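Local coordinates for erythrocyte binding antigen 140 (Plasmodium falciparum, PDB 4GF2), which probably binds sialic acid-bearing glycophorin C on host erythrocytes during invasion, through a region built of two Duffy-binding-like domains, at residues A[141-144]-A[149-152]; A[196-201]-A[276-281]; A[282-287]-A[312-317]. The protein carries 3 engineered substitutions. All coordinates share one frame; numbering follows the deposited sequence.

Interaction 1: A[141-144]-A[149-152]; sequences EWWE and NLWN
The carbonyl O of Trp142, whose ring also touches Leu150 two turns further on, receives a hydrogen bond from ND2 of Asn146, a residue of the intervening turn. Between 141-144 and 149-152 themselves the meeting is purely apolar, and it depends on one methyl group. Both segments belong to the same continuous helix, so the contact runs along its axis: the nearest CA atoms, those of Trp143 and Leu150, are 9.0 Å apart. Leu150 points its CB toward the tryptophans and delivers CD1 to the benzo portions of both indoles. Against Trp143 the methyl is close, with CD1 of Leu150 3.5 Å from CZ3 and 3.9 Å from both CE3 and CH2, the atoms on either side of CZ3. Trp142 holds the same methyl more loosely, its CZ3 lying 4.0 Å from CD1 of Leu150. Each indole has CG anti to its own backbone N (chi1 -177° for Trp142, -174° for Trp143), a setting in which the far ends come nearer to Leu150 than their CB bonds suggest. The Leu150 side chain crosses that of Trp142 at about a right angle. Neighbouring helices enclose the group: helix 56-78 supplies Phe63 and Leu64 against Leu150 and sets Phe59 edge-to-face with Trp142, while helix 83-101 brings Phe94, Phe97 and Phe101 to Trp143.

Interaction 2: A[196-201]-A[276-281]; sequences LNIKDK and DDLCDC
Ile198 faces Leu278 and Cys279 across the contact, and its branched side chain carries most of the packing. Its CB is directed at segment 276-281 but stops 4.7 Å from SG of Cys279, leaving the touching to the methyl groups. At CB the chain divides. CG2, anti to the backbone N, is the branch that reaches furthest into the interface: it lies 3.7 Å from SG of Cys279 and 4.0 Å from CD1 of Leu278, with CB of Leu278 only slightly more distant. The other branch passes through CG1, placed anti to the carbonyl carbon (chi1 -73°), and CG1 comes within 4.3 Å of SG of Cys279. From there the chain runs extended (chi2 174°) to its tip, and CD1 of Ile198 settles 3.9 Å from SG of Cys279. Two methyl groups of one isoleucine therefore rest against a single SG atom, which is itself tied to Cys219 in a disulfide. Leu278 approaches from beside the cysteine, and its CD1 is flanked at the margin by the aliphatic part of Lys199, whose CG is 4.4 Å away. The charged end of that lysine makes a long, weak ion pair with Glu274.

The helix that carries Leu278 and Cys279 finishes here, Asp280 being the first residue to leave helical angles, and ND2 of Asn205 donates hydrogen bonds to the carbonyl oxygens of Asp277 and Asp280. Pro218 and Tyr222 of helix 213-242 also touch Ile198. This packing of an isoleucine against a disulfide that ties two helices together, with the Cys211-Cys281 bridge close by, is consistent with the cysteine-rich, largely helical Duffy-binding-like fold.

Interaction 3: A[282-287]-A[312-317]; sequences RYTATI and RGFGCN
Tyr283 and Phe314 bury the most surface in this contact, with the backbone of Gly313 next. The tyrosine lays one face of its ring over the last turn of helix 308-314: N of Phe314 stands 3.8 Å above the ring plane, over its centre, and C of Gly313 lies nearer the rim, 3.5 Å from CE2 of Tyr283. With no side chain at Gly313, the ring rests directly on peptide atoms. Its CG sits between the backbone N and the carbonyl carbon (chi1 67°), the crowded position, which turns the ring toward the helix end.

Phe314 meets the tyrosine differently. The two side chains cross at about a right angle, and CD1 of Tyr283 reaches the phenylalanine ring at its edge, in its plane, 3.9 Å from CD1 of Phe314. The helix stops immediately afterwards in a Schellman motif, with Gly315 at positive phi (108°) as the C-prime residue, Cys316 N hydrogen-bonded to Leu311 O and Gly315 N to Arg312 O. Beyond this turn the chain doubles back far enough for NE of Arg312 to donate a long hydrogen bond of 3.3 Å to OD1 of Asn317, from above the carbonyl plane. Thr284 adds a methyl group to the interface, its CG2 lying 3.7 Å from CE1 of Phe314, while its OG1 is hydrogen-bonded to Glu366. His367 and Tyr374 of helix 361-382 also pack on the Phe314 ring, and Tyr374 OH is hydrogen-bonded to the carbonyl O of Tyr283.

In the fold
The three contacts follow one another along the chain, each closing before the next opens. Interaction 1 lies within the single helix 132-155, its centre about 49 Å from that of interaction 2 and about 65 Å from that of interaction 3. The latter two are neighbours, their centres about 17 Å apart, and they touch where Asp280 CB meets Ala285 CB at 4.0 Å. Helix 273-279 of interaction 2 and helix 285-293 of interaction 3 are consecutive. Helix 175-202 of interaction 2 belongs to the first Duffy binding domain, and helix 361-382, on which interaction 3 packs, to the second, so the pair probably lies near the junction of the two domains.

Interaction 1: A[141-144]-A[149-152]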
ATOM      1  N   GLU A 141       6.003  51.680 -15.842  1.00 51.96           N
ATOM      2  CA  GLU A 141       6.793  52.579 -16.673  1.00 53.45           C
ATOM      3  C   GLU A 141       8.253  52.567 -16.219  1.00 52.06           C
ATOM      4  O   GLU A 141       9.166  52.521 -17.038  1.00 52.80           O
ATOM      5  CB  GLU A 141       6.228  53.998 -16.613  1.00 59.98           C
ATOM      6  CG  GLU A 141       4.819  54.128 -17.174  1.00 67.49           C
ATOM      7  CD  GLU A 141       4.292  55.551 -17.113  1.00 78.26           C
ATOM      8  OE1 GLU A 141       5.056  56.484 -17.434  1.00 81.56           O
ATOM      9  OE2 GLU A 141       3.113  55.735 -16.740  1.00 82.64           O
ATOM     10  N   TRP A 142       8.469  52.602 -14.909  1.00 51.57           N
ATOM     11  CA  TRP A 142       9.820  52.611 -14.368  1.00 49.34           C
ATOM     12  C   TRP A 142      10.569  51.359 -14.812  1.00 46.88           C
ATOM     13  O   TRP A 142      11.713  51.428 -15.259  1.00 45.08           O
ATOM     14  CB  TRP A 142       9.787  52.697 -12.842  1.00 48.61           C
ATOM     15  CG  TRP A 142      11.148  52.793 -12.231  1.00 47.30           C
ATOM     16  CD1 TRP A 142      11.805  53.931 -11.872  1.00 49.92           C
ATOM     17  CD2 TRP A 142      12.025  51.704 -11.912  1.00 45.99           C
ATOM     18  NE1 TRP A 142      13.035  53.621 -11.345  1.00 49.44           N
ATOM     19  CE2 TRP A 142      13.196  52.262 -11.360  1.00 47.70           C
ATOM     20  CE3 TRP A 142      11.936  50.316 -12.042  1.00 44.92           C
ATOM     21  CZ2 TRP A 142      14.268  51.477 -10.940  1.00 47.63           C
ATOM     22  CZ3 TRP A 142      13.000  49.540 -11.626  1.00 44.93           C
ATOM     23  CH2 TRP A 142      14.151  50.121 -11.081  1.00 46.03           C
ATOM     24  N   TRP A 143       9.918  50.208 -14.696  1.00 47.25           N
ATOM     25  CA  TRP A 143      10.532  48.969 -15.136  1.00 44.89           C
ATOM     26  C   TRP A 143      10.889  49.066 -16.615  1.00 50.02           C
ATOM     27  O   TRP A 143      11.980  48.670 -17.026  1.00 50.80           O
ATOM     28  CB  TRP A 143       9.609  47.775 -14.887  1.00 41.27           C
ATOM     29  CG  TRP A 143      10.276  46.478 -15.188  1.00 38.74           C
ATOM     30  CD1 TRP A 143      10.149  45.733 -16.322  1.00 39.28           C
ATOM     31  CD2 TRP A 143      11.201  45.781 -14.350  1.00 37.69           C
ATOM     32  NE1 TRP A 143      10.933  44.607 -16.238  1.00 38.27           N
ATOM     33  CE2 TRP A 143      11.591  44.615 -15.036  1.00 36.78           C
ATOM     34  CE3 TRP A 143      11.738  46.027 -13.083  1.00 39.24           C
ATOM     35  CZ2 TRP A 143      12.488  43.700 -14.500  1.00 35.51           C
ATOM     36  CZ3 TRP A 143      12.628  45.115 -12.550  1.00 38.67           C
ATOM     37  CH2 TRP A 143      12.995  43.966 -13.259  1.00 36.53           C
ATOM     38  N   GLU A 144       9.971  49.605 -17.410  1.00 54.78           N
ATOM     39  CA  GLU A 144      10.189  49.741 -18.844  1.00 59.15           C
ATOM     40  C   GLU A 144      11.529  50.410 -19.130  1.00 55.84           C
ATOM     41  O   GLU A 144      12.293  49.958 -19.983  1.00 56.05           O
ATOM     42  CB  GLU A 144       9.062  50.558 -19.484  1.00 68.82           C
ATOM     43  CG  GLU A 144       8.166  49.766 -20.422  1.00 74.34           C
ATOM     44  CD  GLU A 144       8.903  49.248 -21.644  1.00 76.31           C
ATOM     45  OE1 GLU A 144       9.365  50.074 -22.460  1.00 79.08           O
ATOM     46  OE2 GLU A 144       9.018  48.012 -21.788  1.00 74.95           O
ATOM     47  N   ASN A 149      18.924  47.724 -18.461  1.00 45.57           N
ATOM     48  CA  ASN A 149      20.100  47.900 -17.621  1.00 48.21           C
ATOM     49  C   ASN A 149      20.125  46.912 -16.455  1.00 46.27           C
ATOM     50  O   ASN A 149      21.186  46.406 -16.085  1.00 49.55           O
ATOM     51  CB  ASN A 149      20.173  49.339 -17.108  1.00 54.68           C
ATOM     52  CG  ASN A 149      21.303  49.550 -16.124  1.00 61.78           C
ATOM     53  OD1 ASN A 149      21.107  50.109 -15.045  1.00 64.78           O
ATOM     54  ND2 ASN A 149      22.496  49.090 -16.485  1.00 64.41           N
ATOM     55  N   LEU A 150      18.960  46.631 -15.884  1.00 41.94           N
ATOM     56  CA  LEU A 150      18.865  45.679 -14.782  1.00 40.15           C
ATOM     57  C   LEU A 150      19.253  44.269 -15.232  1.00 38.92           C
ATOM     58  O   LEU A 150      19.988  43.564 -14.539  1.00 38.16           O
ATOM     59  CB  LEU A 150      17.448  45.674 -14.203  1.00 40.60           C
ATOM     60  CG  LEU A 150      17.057  46.881 -13.345  1.00 43.43           C
ATOM     61  CD1 LEU A 150      15.569  46.865 -13.043  1.00 43.99           C
ATOM     62  CD2 LEU A 150      17.850  46.894 -12.053  1.00 44.38           C
ATOM     63  N   TRP A 151      18.757  43.857 -16.392  1.00 39.35           N
ATOM     64  CA  TRP A 151      19.078  42.538 -16.923  1.00 38.28           C
ATOM     65  C   TRP A 151      20.569  42.441 -17.209  1.00 40.90           C
ATOM     66  O   TRP A 151      21.246  41.528 -16.734  1.00 42.50           O
ATOM     67  CB  TRP A 151      18.285  42.270 -18.200  1.00 36.14           C
ATOM     68  CG  TRP A 151      18.747  41.062 -18.953  1.00 35.02           C
ATOM     69  CD1 TRP A 151      19.359  41.043 -20.171  1.00 35.21           C
ATOM     70  CD2 TRP A 151      18.634  39.696 -18.540  1.00 35.05           C
ATOM     71  NE1 TRP A 151      19.631  39.750 -20.544  1.00 34.92           N
ATOM     72  CE2 TRP A 151      19.197  38.903 -19.560  1.00 34.30           C
ATOM     73  CE3 TRP A 151      18.113  39.065 -17.405  1.00 36.31           C
ATOM     74  CZ2 TRP A 151      19.254  37.514 -19.482  1.00 33.90           C
ATOM     75  CZ3 TRP A 151      18.173  37.684 -17.327  1.00 36.53           C
ATOM     76  CH2 TRP A 151      18.738  36.924 -18.358  1.00 35.26           C
ATOM     77  N   ASN A 152      21.079  43.393 -17.981  1.00 40.92           N
ATOM     78  CA  ASN A 152      22.488  43.407 -18.337  1.00 40.64           C
ATOM     79  C   ASN A 152      23.398  43.295 -17.122  1.00 41.06           C
ATOM     80  O   ASN A 152      24.383  42.558 -17.146  1.00 41.88           O
ATOM     81  CB  ASN A 152      22.824  44.668 -19.127  1.00 42.24           C
ATOM     82  CG  ASN A 152      22.338  44.599 -20.558  1.00 44.97           C
ATOM     83  OD1 ASN A 152      22.140  43.512 -21.101  1.00 46.94           O
ATOM     84  ND2 ASN A 152      22.149  45.756 -21.179  1.00 47.04           N
TER

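Interaction 2: A[196-201]-A[276-281]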
ATOM      1  N   LEU A 196      14.744   6.479 -13.445  1.00 51.03           N
ATOM      2  CA  LEU A 196      16.010   5.813 -13.731  1.00 52.72           C
ATOM      3  C   LEU A 196      16.450   5.004 -12.521  1.00 51.34           C
ATOM      4  O   LEU A 196      16.974   3.901 -12.662  1.00 52.07           O
ATOM      5  CB  LEU A 196      17.094   6.823 -14.118  1.00 56.90           C
ATOM      6  CG  LEU A 196      16.947   7.479 -15.494  1.00 61.07           C
ATOM      7  CD1 LEU A 196      18.105   8.424 -15.759  1.00 63.17           C
ATOM      8  CD2 LEU A 196      16.854   6.435 -16.601  1.00 64.99           C
ATOM      9  N   ASN A 197      16.236   5.550 -11.329  1.00 51.25           N
ATOM     10  CA  ASN A 197      16.491   4.793 -10.111  1.00 54.78           C
ATOM     11  C   ASN A 197      15.672   3.506 -10.101  1.00 54.92           C
ATOM     12  O   ASN A 197      16.169   2.448  -9.719  1.00 56.26           O
ATOM     13  CB  ASN A 197      16.174   5.631  -8.874  1.00 58.56           C
ATOM     14  CG  ASN A 197      17.215   6.698  -8.615  1.00 65.69           C
ATOM     15  OD1 ASN A 197      18.390   6.524  -8.936  1.00 71.78           O
ATOM     16  ND2 ASN A 197      16.790   7.812  -8.029  1.00 64.92           N
ATOM     17  N   ILE A 198      14.419   3.596 -10.532  1.00 53.08           N
ATOM     18  CA  ILE A 198      13.556   2.420 -10.600  1.00 51.13           C
ATOM     19  C   ILE A 198      14.148   1.361 -11.525  1.00 52.13           C
ATOM     20  O   ILE A 198      14.169   0.184 -11.183  1.00 50.91           O
ATOM     21  CB  ILE A 198      12.138   2.777 -11.083  1.00 48.72           C
ATOM     22  CG1 ILE A 198      11.376   3.512  -9.981  1.00 48.69           C
ATOM     23  CG2 ILE A 198      11.385   1.526 -11.487  1.00 47.16           C
ATOM     24  CD1 ILE A 198      10.024   4.035 -10.418  1.00 48.48           C
ATOM     25  N   LYS A 199      14.624   1.781 -12.694  1.00 53.97           N
ATOM     26  CA  LYS A 199      15.240   0.854 -13.639  1.00 57.72           C
ATOM     27  C   LYS A 199      16.469   0.206 -13.021  1.00 58.98           C
ATOM     28  O   LYS A 199      16.622  -1.016 -13.043  1.00 61.38           O
ATOM     29  CB  LYS A 199      15.645   1.568 -14.929  1.00 62.62           C
ATOM     30  CG  LYS A 199      14.485   2.111 -15.744  1.00 65.94           C
ATOM     31  CD  LYS A 199      14.735   1.949 -17.239  1.00 72.68           C
ATOM     32  CE  LYS A 199      13.777   2.799 -18.062  1.00 76.01           C
ATOM     33  NZ  LYS A 199      13.777   2.428 -19.504  1.00 80.53           N
ATOM     34  N   ASP A 200      17.340   1.041 -12.473  1.00 58.61           N
ATOM     35  CA  ASP A 200      18.585   0.587 -11.873  1.00 61.83           C
ATOM     36  C   ASP A 200      18.358  -0.522 -10.849  1.00 64.23           C
ATOM     37  O   ASP A 200      19.033  -1.553 -10.880  1.00 68.62           O
ATOM     38  CB  ASP A 200      19.294   1.765 -11.202  1.00 62.45           C
ATOM     39  CG  ASP A 200      20.641   1.382 -10.628  1.00 67.10           C
ATOM     40  OD1 ASP A 200      21.453   0.785 -11.365  1.00 69.46           O
ATOM     41  OD2 ASP A 200      20.882   1.667  -9.436  1.00 69.23           O
ATOM     42  N   LYS A 201      17.403  -0.310  -9.949  1.00 61.62           N
ATOM     43  CA  LYS A 201      17.189  -1.222  -8.830  1.00 60.84           C
ATOM     44  C   LYS A 201      16.224  -2.359  -9.157  1.00 59.54           C
ATOM     45  O   LYS A 201      16.305  -3.439  -8.570  1.00 60.94           O
ATOM     46  CB  LYS A 201      16.673  -0.449  -7.612  1.00 59.90           C
ATOM     47  CG  LYS A 201      17.588   0.682  -7.167  1.00 61.70           C
ATOM     48  CD  LYS A 201      19.044   0.234  -7.125  1.00 67.23           C
ATOM     49  CE  LYS A 201      19.956   1.326  -6.587  1.00 72.26           C
ATOM     50  NZ  LYS A 201      19.842   1.472  -5.111  1.00 75.51           N
ATOM     51  N   ASP A 276       3.982  -0.332 -13.712  1.00 52.56           N
ATOM     52  CA  ASP A 276       3.387  -1.567 -13.212  1.00 51.71           C
ATOM     53  C   ASP A 276       4.288  -2.766 -13.495  1.00 51.69           C
ATOM     54  O   ASP A 276       4.407  -3.672 -12.671  1.00 51.26           O
ATOM     55  CB  ASP A 276       2.016  -1.793 -13.852  1.00 53.49           C
ATOM     56  CG  ASP A 276       0.937  -0.905 -13.259  1.00 55.47           C
ATOM     57  OD1 ASP A 276       1.270   0.007 -12.476  1.00 52.80           O
ATOM     58  OD2 ASP A 276      -0.250  -1.122 -13.581  1.00 60.34           O
ATOM     59  N   ASP A 277       4.924  -2.765 -14.661  1.00 53.24           N
ATOM     60  CA  ASP A 277       5.798  -3.864 -15.061  1.00 55.45           C
ATOM     61  C   ASP A 277       7.045  -3.966 -14.184  1.00 53.49           C
ATOM     62  O   ASP A 277       7.604  -5.049 -14.017  1.00 53.44           O
ATOM     63  CB  ASP A 277       6.234  -3.693 -16.521  1.00 59.08           C
ATOM     64  CG  ASP A 277       5.079  -3.808 -17.498  1.00 61.92           C
ATOM     65  OD1 ASP A 277       4.053  -4.438 -17.151  1.00 60.96           O
ATOM     66  OD2 ASP A 277       5.207  -3.271 -18.621  1.00 65.42           O
ATOM     67  N   LEU A 278       7.490  -2.841 -13.637  1.00 52.44           N
ATOM     68  CA  LEU A 278       8.745  -2.808 -12.893  1.00 52.30           C
ATOM     69  C   LEU A 278       8.551  -2.726 -11.383  1.00 52.22           C
ATOM     70  O   LEU A 278       9.465  -3.038 -10.620  1.00 52.03           O
ATOM     71  CB  LEU A 278       9.596  -1.622 -13.343  1.00 51.57           C
ATOM     72  CG  LEU A 278      10.177  -1.677 -14.756  1.00 52.32           C
ATOM     73  CD1 LEU A 278      11.047  -0.456 -14.997  1.00 50.47           C
ATOM     74  CD2 LEU A 278      10.975  -2.952 -14.982  1.00 55.78           C
ATOM     75  N   CYS A 279       7.366  -2.304 -10.951  1.00 51.78           N
ATOM     76  CA  CYS A 279       7.158  -1.977  -9.544  1.00 47.96           C
ATOM     77  C   CYS A 279       6.091  -2.817  -8.854  1.00 46.14           C
ATOM     78  O   CYS A 279       5.915  -2.717  -7.643  1.00 43.45           O
ATOM     79  CB  CYS A 279       6.821  -0.495  -9.402  1.00 46.07           C
ATOM     80  SG  CYS A 279       8.214   0.586  -9.762  1.00 52.93           S
ATOM     81  N   ASP A 280       5.378  -3.639  -9.617  1.00 48.48           N
ATOM     82  CA  ASP A 280       4.442  -4.589  -9.026  1.00 51.46           C
ATOM     83  C   ASP A 280       5.151  -5.907  -8.745  1.00 52.70           C
ATOM     84  O   ASP A 280       5.715  -6.522  -9.653  1.00 55.12           O
ATOM     85  CB  ASP A 280       3.253  -4.841  -9.956  1.00 53.37           C
ATOM     86  CG  ASP A 280       2.239  -3.713  -9.930  1.00 54.50           C
ATOM     87  OD1 ASP A 280       2.532  -2.661  -9.326  1.00 54.62           O
ATOM     88  OD2 ASP A 280       1.147  -3.880 -10.519  1.00 55.59           O
ATOM     89  N   CYS A 281       5.136  -6.331  -7.485  1.00 50.60           N
ATOM     90  CA  CYS A 281       5.623  -7.654  -7.124  1.00 48.02           C
ATOM     91  C   CYS A 281       4.686  -8.692  -7.732  1.00 46.03           C
ATOM     92  O   CYS A 281       3.515  -8.787  -7.357  1.00 43.65           O
ATOM     93  CB  CYS A 281       5.695  -7.808  -5.604  1.00 49.06           C
ATOM     94  SG  CYS A 281       6.040  -9.500  -5.037  1.00 53.12           S
TER

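Interaction 3: A[282-287]-A[312-317]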
ATOM      1  N   ARG A 282       5.204  -9.471  -8.671  1.00 49.90           N
ATOM      2  CA  ARG A 282       4.357 -10.326  -9.495  1.00 57.93           C
ATOM      3  C   ARG A 282       3.774 -11.538  -8.768  1.00 61.83           C
ATOM      4  O   ARG A 282       2.835 -12.155  -9.268  1.00 67.54           O
ATOM      5  CB  ARG A 282       5.106 -10.752 -10.762  1.00 63.83           C
ATOM      6  CG  ARG A 282       5.213  -9.625 -11.779  1.00 67.17           C
ATOM      7  CD  ARG A 282       6.156  -9.940 -12.928  1.00 70.68           C
ATOM      8  NE  ARG A 282       6.342  -8.772 -13.786  1.00 73.06           N
ATOM      9  CZ  ARG A 282       7.193  -8.707 -14.808  1.00 75.41           C
ATOM     10  NH1 ARG A 282       7.954  -9.747 -15.122  1.00 77.60           N
ATOM     11  NH2 ARG A 282       7.280  -7.592 -15.518  1.00 74.84           N
ATOM     12  N   TYR A 283       4.305 -11.882  -7.598  1.00 49.73           N
ATOM     13  CA  TYR A 283       3.715 -12.978  -6.831  1.00 44.47           C
ATOM     14  C   TYR A 283       2.810 -12.485  -5.697  1.00 42.71           C
ATOM     15  O   TYR A 283       2.343 -13.277  -4.878  1.00 43.76           O
ATOM     16  CB  TYR A 283       4.770 -14.003  -6.352  1.00 42.39           C
ATOM     17  CG  TYR A 283       5.785 -13.556  -5.319  1.00 41.50           C
ATOM     18  CD1 TYR A 283       5.402 -12.915  -4.147  1.00 39.78           C
ATOM     19  CD2 TYR A 283       7.135 -13.832  -5.500  1.00 42.66           C
ATOM     20  CE1 TYR A 283       6.340 -12.531  -3.204  1.00 40.91           C
ATOM     21  CE2 TYR A 283       8.076 -13.455  -4.565  1.00 43.52           C
ATOM     22  CZ  TYR A 283       7.677 -12.808  -3.419  1.00 43.88           C
ATOM     23  OH  TYR A 283       8.621 -12.434  -2.491  1.00 47.42           O
ATOM     24  N   THR A 284       2.551 -11.179  -5.669  1.00 41.62           N
ATOM     25  CA  THR A 284       1.508 -10.622  -4.813  1.00 42.93           C
ATOM     26  C   THR A 284       0.621  -9.641  -5.578  1.00 42.57           C
ATOM     27  O   THR A 284      -0.530  -9.946  -5.877  1.00 41.57           O
ATOM     28  CB  THR A 284       2.074  -9.917  -3.554  1.00 47.40           C
ATOM     29  OG1 THR A 284       3.381  -9.394  -3.823  1.00 53.98           O
ATOM     30  CG2 THR A 284       2.160 -10.892  -2.398  1.00 44.66           C
ATOM     31  N   ALA A 285       1.163  -8.473  -5.909  1.00 44.27           N
ATOM     32  CA  ALA A 285       0.361  -7.389  -6.468  1.00 45.44           C
ATOM     33  C   ALA A 285      -0.348  -7.805  -7.753  1.00 47.35           C
ATOM     34  O   ALA A 285      -1.552  -7.596  -7.904  1.00 49.29           O
ATOM     35  CB  ALA A 285       1.228  -6.172  -6.718  1.00 45.91           C
ATOM     36  N   THR A 286       0.400  -8.396  -8.677  1.00 47.92           N
ATOM     37  CA  THR A 286      -0.155  -8.791  -9.966  1.00 50.63           C
ATOM     38  C   THR A 286      -1.367  -9.716  -9.817  1.00 52.23           C
ATOM     39  O   THR A 286      -2.399  -9.496 -10.445  1.00 55.09           O
ATOM     40  CB  THR A 286       0.910  -9.476 -10.841  1.00 51.30           C
ATOM     41  OG1 THR A 286       2.000  -8.574 -11.060  1.00 51.54           O
ATOM     42  CG2 THR A 286       0.322  -9.887 -12.182  1.00 54.00           C
ATOM     43  N   ILE A 287      -1.246 -10.746  -8.986  1.00 51.16           N
ATOM     44  CA  ILE A 287      -2.341 -11.697  -8.815  1.00 52.71           C
ATOM     45  C   ILE A 287      -3.509 -11.054  -8.069  1.00 47.95           C
ATOM     46  O   ILE A 287      -4.673 -11.296  -8.392  1.00 50.89           O
ATOM     47  CB  ILE A 287      -1.897 -12.973  -8.073  1.00 58.60           C
ATOM     48  CG1 ILE A 287      -0.718 -13.623  -8.801  1.00 67.98           C
ATOM     49  CG2 ILE A 287      -3.054 -13.957  -7.983  1.00 56.56           C
ATOM     50  CD1 ILE A 287      -0.325 -14.988  -8.257  1.00 73.42           C
ATOM     51  N   ARG A 312       6.042 -20.514  -5.047  1.00 53.48           N
ATOM     52  CA  ARG A 312       7.226 -20.839  -4.270  1.00 56.20           C
ATOM     53  C   ARG A 312       8.040 -19.585  -3.968  1.00 57.06           C
ATOM     54  O   ARG A 312       8.830 -19.560  -3.029  1.00 59.73           O
ATOM     55  CB  ARG A 312       8.056 -21.897  -4.997  1.00 62.88           C
ATOM     56  CG  ARG A 312       7.337 -23.238  -5.054  1.00 68.66           C
ATOM     57  CD  ARG A 312       8.071 -24.268  -5.887  1.00 78.55           C
ATOM     58  NE  ARG A 312       7.377 -25.552  -5.874  1.00 85.08           N
ATOM     59  CZ  ARG A 312       7.731 -26.608  -6.599  1.00 92.99           C
ATOM     60  NH1 ARG A 312       8.780 -26.544  -7.410  1.00 95.38           N
ATOM     61  NH2 ARG A 312       7.033 -27.732  -6.515  1.00 97.81           N
ATOM     62  N   GLY A 313       7.836 -18.538  -4.759  1.00 55.63           N
ATOM     63  CA  GLY A 313       8.454 -17.260  -4.472  1.00 52.95           C
ATOM     64  C   GLY A 313       7.871 -16.701  -3.189  1.00 47.24           C
ATOM     65  O   GLY A 313       8.593 -16.231  -2.309  1.00 47.49           O
ATOM     66  N   PHE A 314       6.548 -16.776  -3.082  1.00 43.93           N
ATOM     67  CA  PHE A 314       5.841 -16.268  -1.915  1.00 43.39           C
ATOM     68  C   PHE A 314       6.168 -17.070  -0.656  1.00 47.94           C
ATOM     69  O   PHE A 314       6.065 -16.556   0.457  1.00 49.49           O
ATOM     70  CB  PHE A 314       4.336 -16.291  -2.168  1.00 40.24           C
ATOM     71  CG  PHE A 314       3.538 -15.642  -1.085  1.00 37.86           C
ATOM     72  CD1 PHE A 314       3.375 -14.271  -1.059  1.00 38.63           C
ATOM     73  CD2 PHE A 314       2.947 -16.405  -0.092  1.00 35.44           C
ATOM     74  CE1 PHE A 314       2.635 -13.671  -0.061  1.00 37.31           C
ATOM     75  CE2 PHE A 314       2.210 -15.811   0.903  1.00 33.66           C
ATOM     76  CZ  PHE A 314       2.055 -14.440   0.921  1.00 34.65           C
ATOM     77  N   GLY A 315       6.553 -18.330  -0.834  1.00 50.76           N
ATOM     78  CA  GLY A 315       7.004 -19.150   0.275  1.00 51.23           C
ATOM     79  C   GLY A 315       6.024 -20.231   0.695  1.00 49.31           C
ATOM     80  O   GLY A 315       6.020 -20.654   1.850  1.00 47.37           O
ATOM     81  N   CYS A 316       5.194 -20.681  -0.239  1.00 49.55           N
ATOM     82  CA  CYS A 316       4.276 -21.782   0.027  1.00 48.64           C
ATOM     83  C   CYS A 316       4.403 -22.877  -1.028  1.00 50.53           C
ATOM     84  O   CYS A 316       5.038 -22.688  -2.060  1.00 50.40           O
ATOM     85  CB  CYS A 316       2.839 -21.270   0.079  1.00 46.37           C
ATOM     86  SG  CYS A 316       2.523 -20.140   1.440  1.00 46.16           S
ATOM     87  N   ASN A 317       3.784 -24.022  -0.763  1.00 52.76           N
ATOM     88  CA  ASN A 317       3.844 -25.147  -1.682  1.00 58.63           C
ATOM     89  C   ASN A 317       2.513 -25.891  -1.688  1.00 60.54           C
ATOM     90  O   ASN A 317       1.656 -25.649  -0.839  1.00 57.88           O
ATOM     91  CB  ASN A 317       4.978 -26.091  -1.279  1.00 62.49           C
ATOM     92  CG  ASN A 317       5.361 -27.054  -2.388  1.00 67.81           C
ATOM     93  OD1 ASN A 317       5.388 -26.691  -3.564  1.00 65.89           O
ATOM     94  ND2 ASN A 317       5.657 -28.293  -2.016  1.00 73.47           N
TER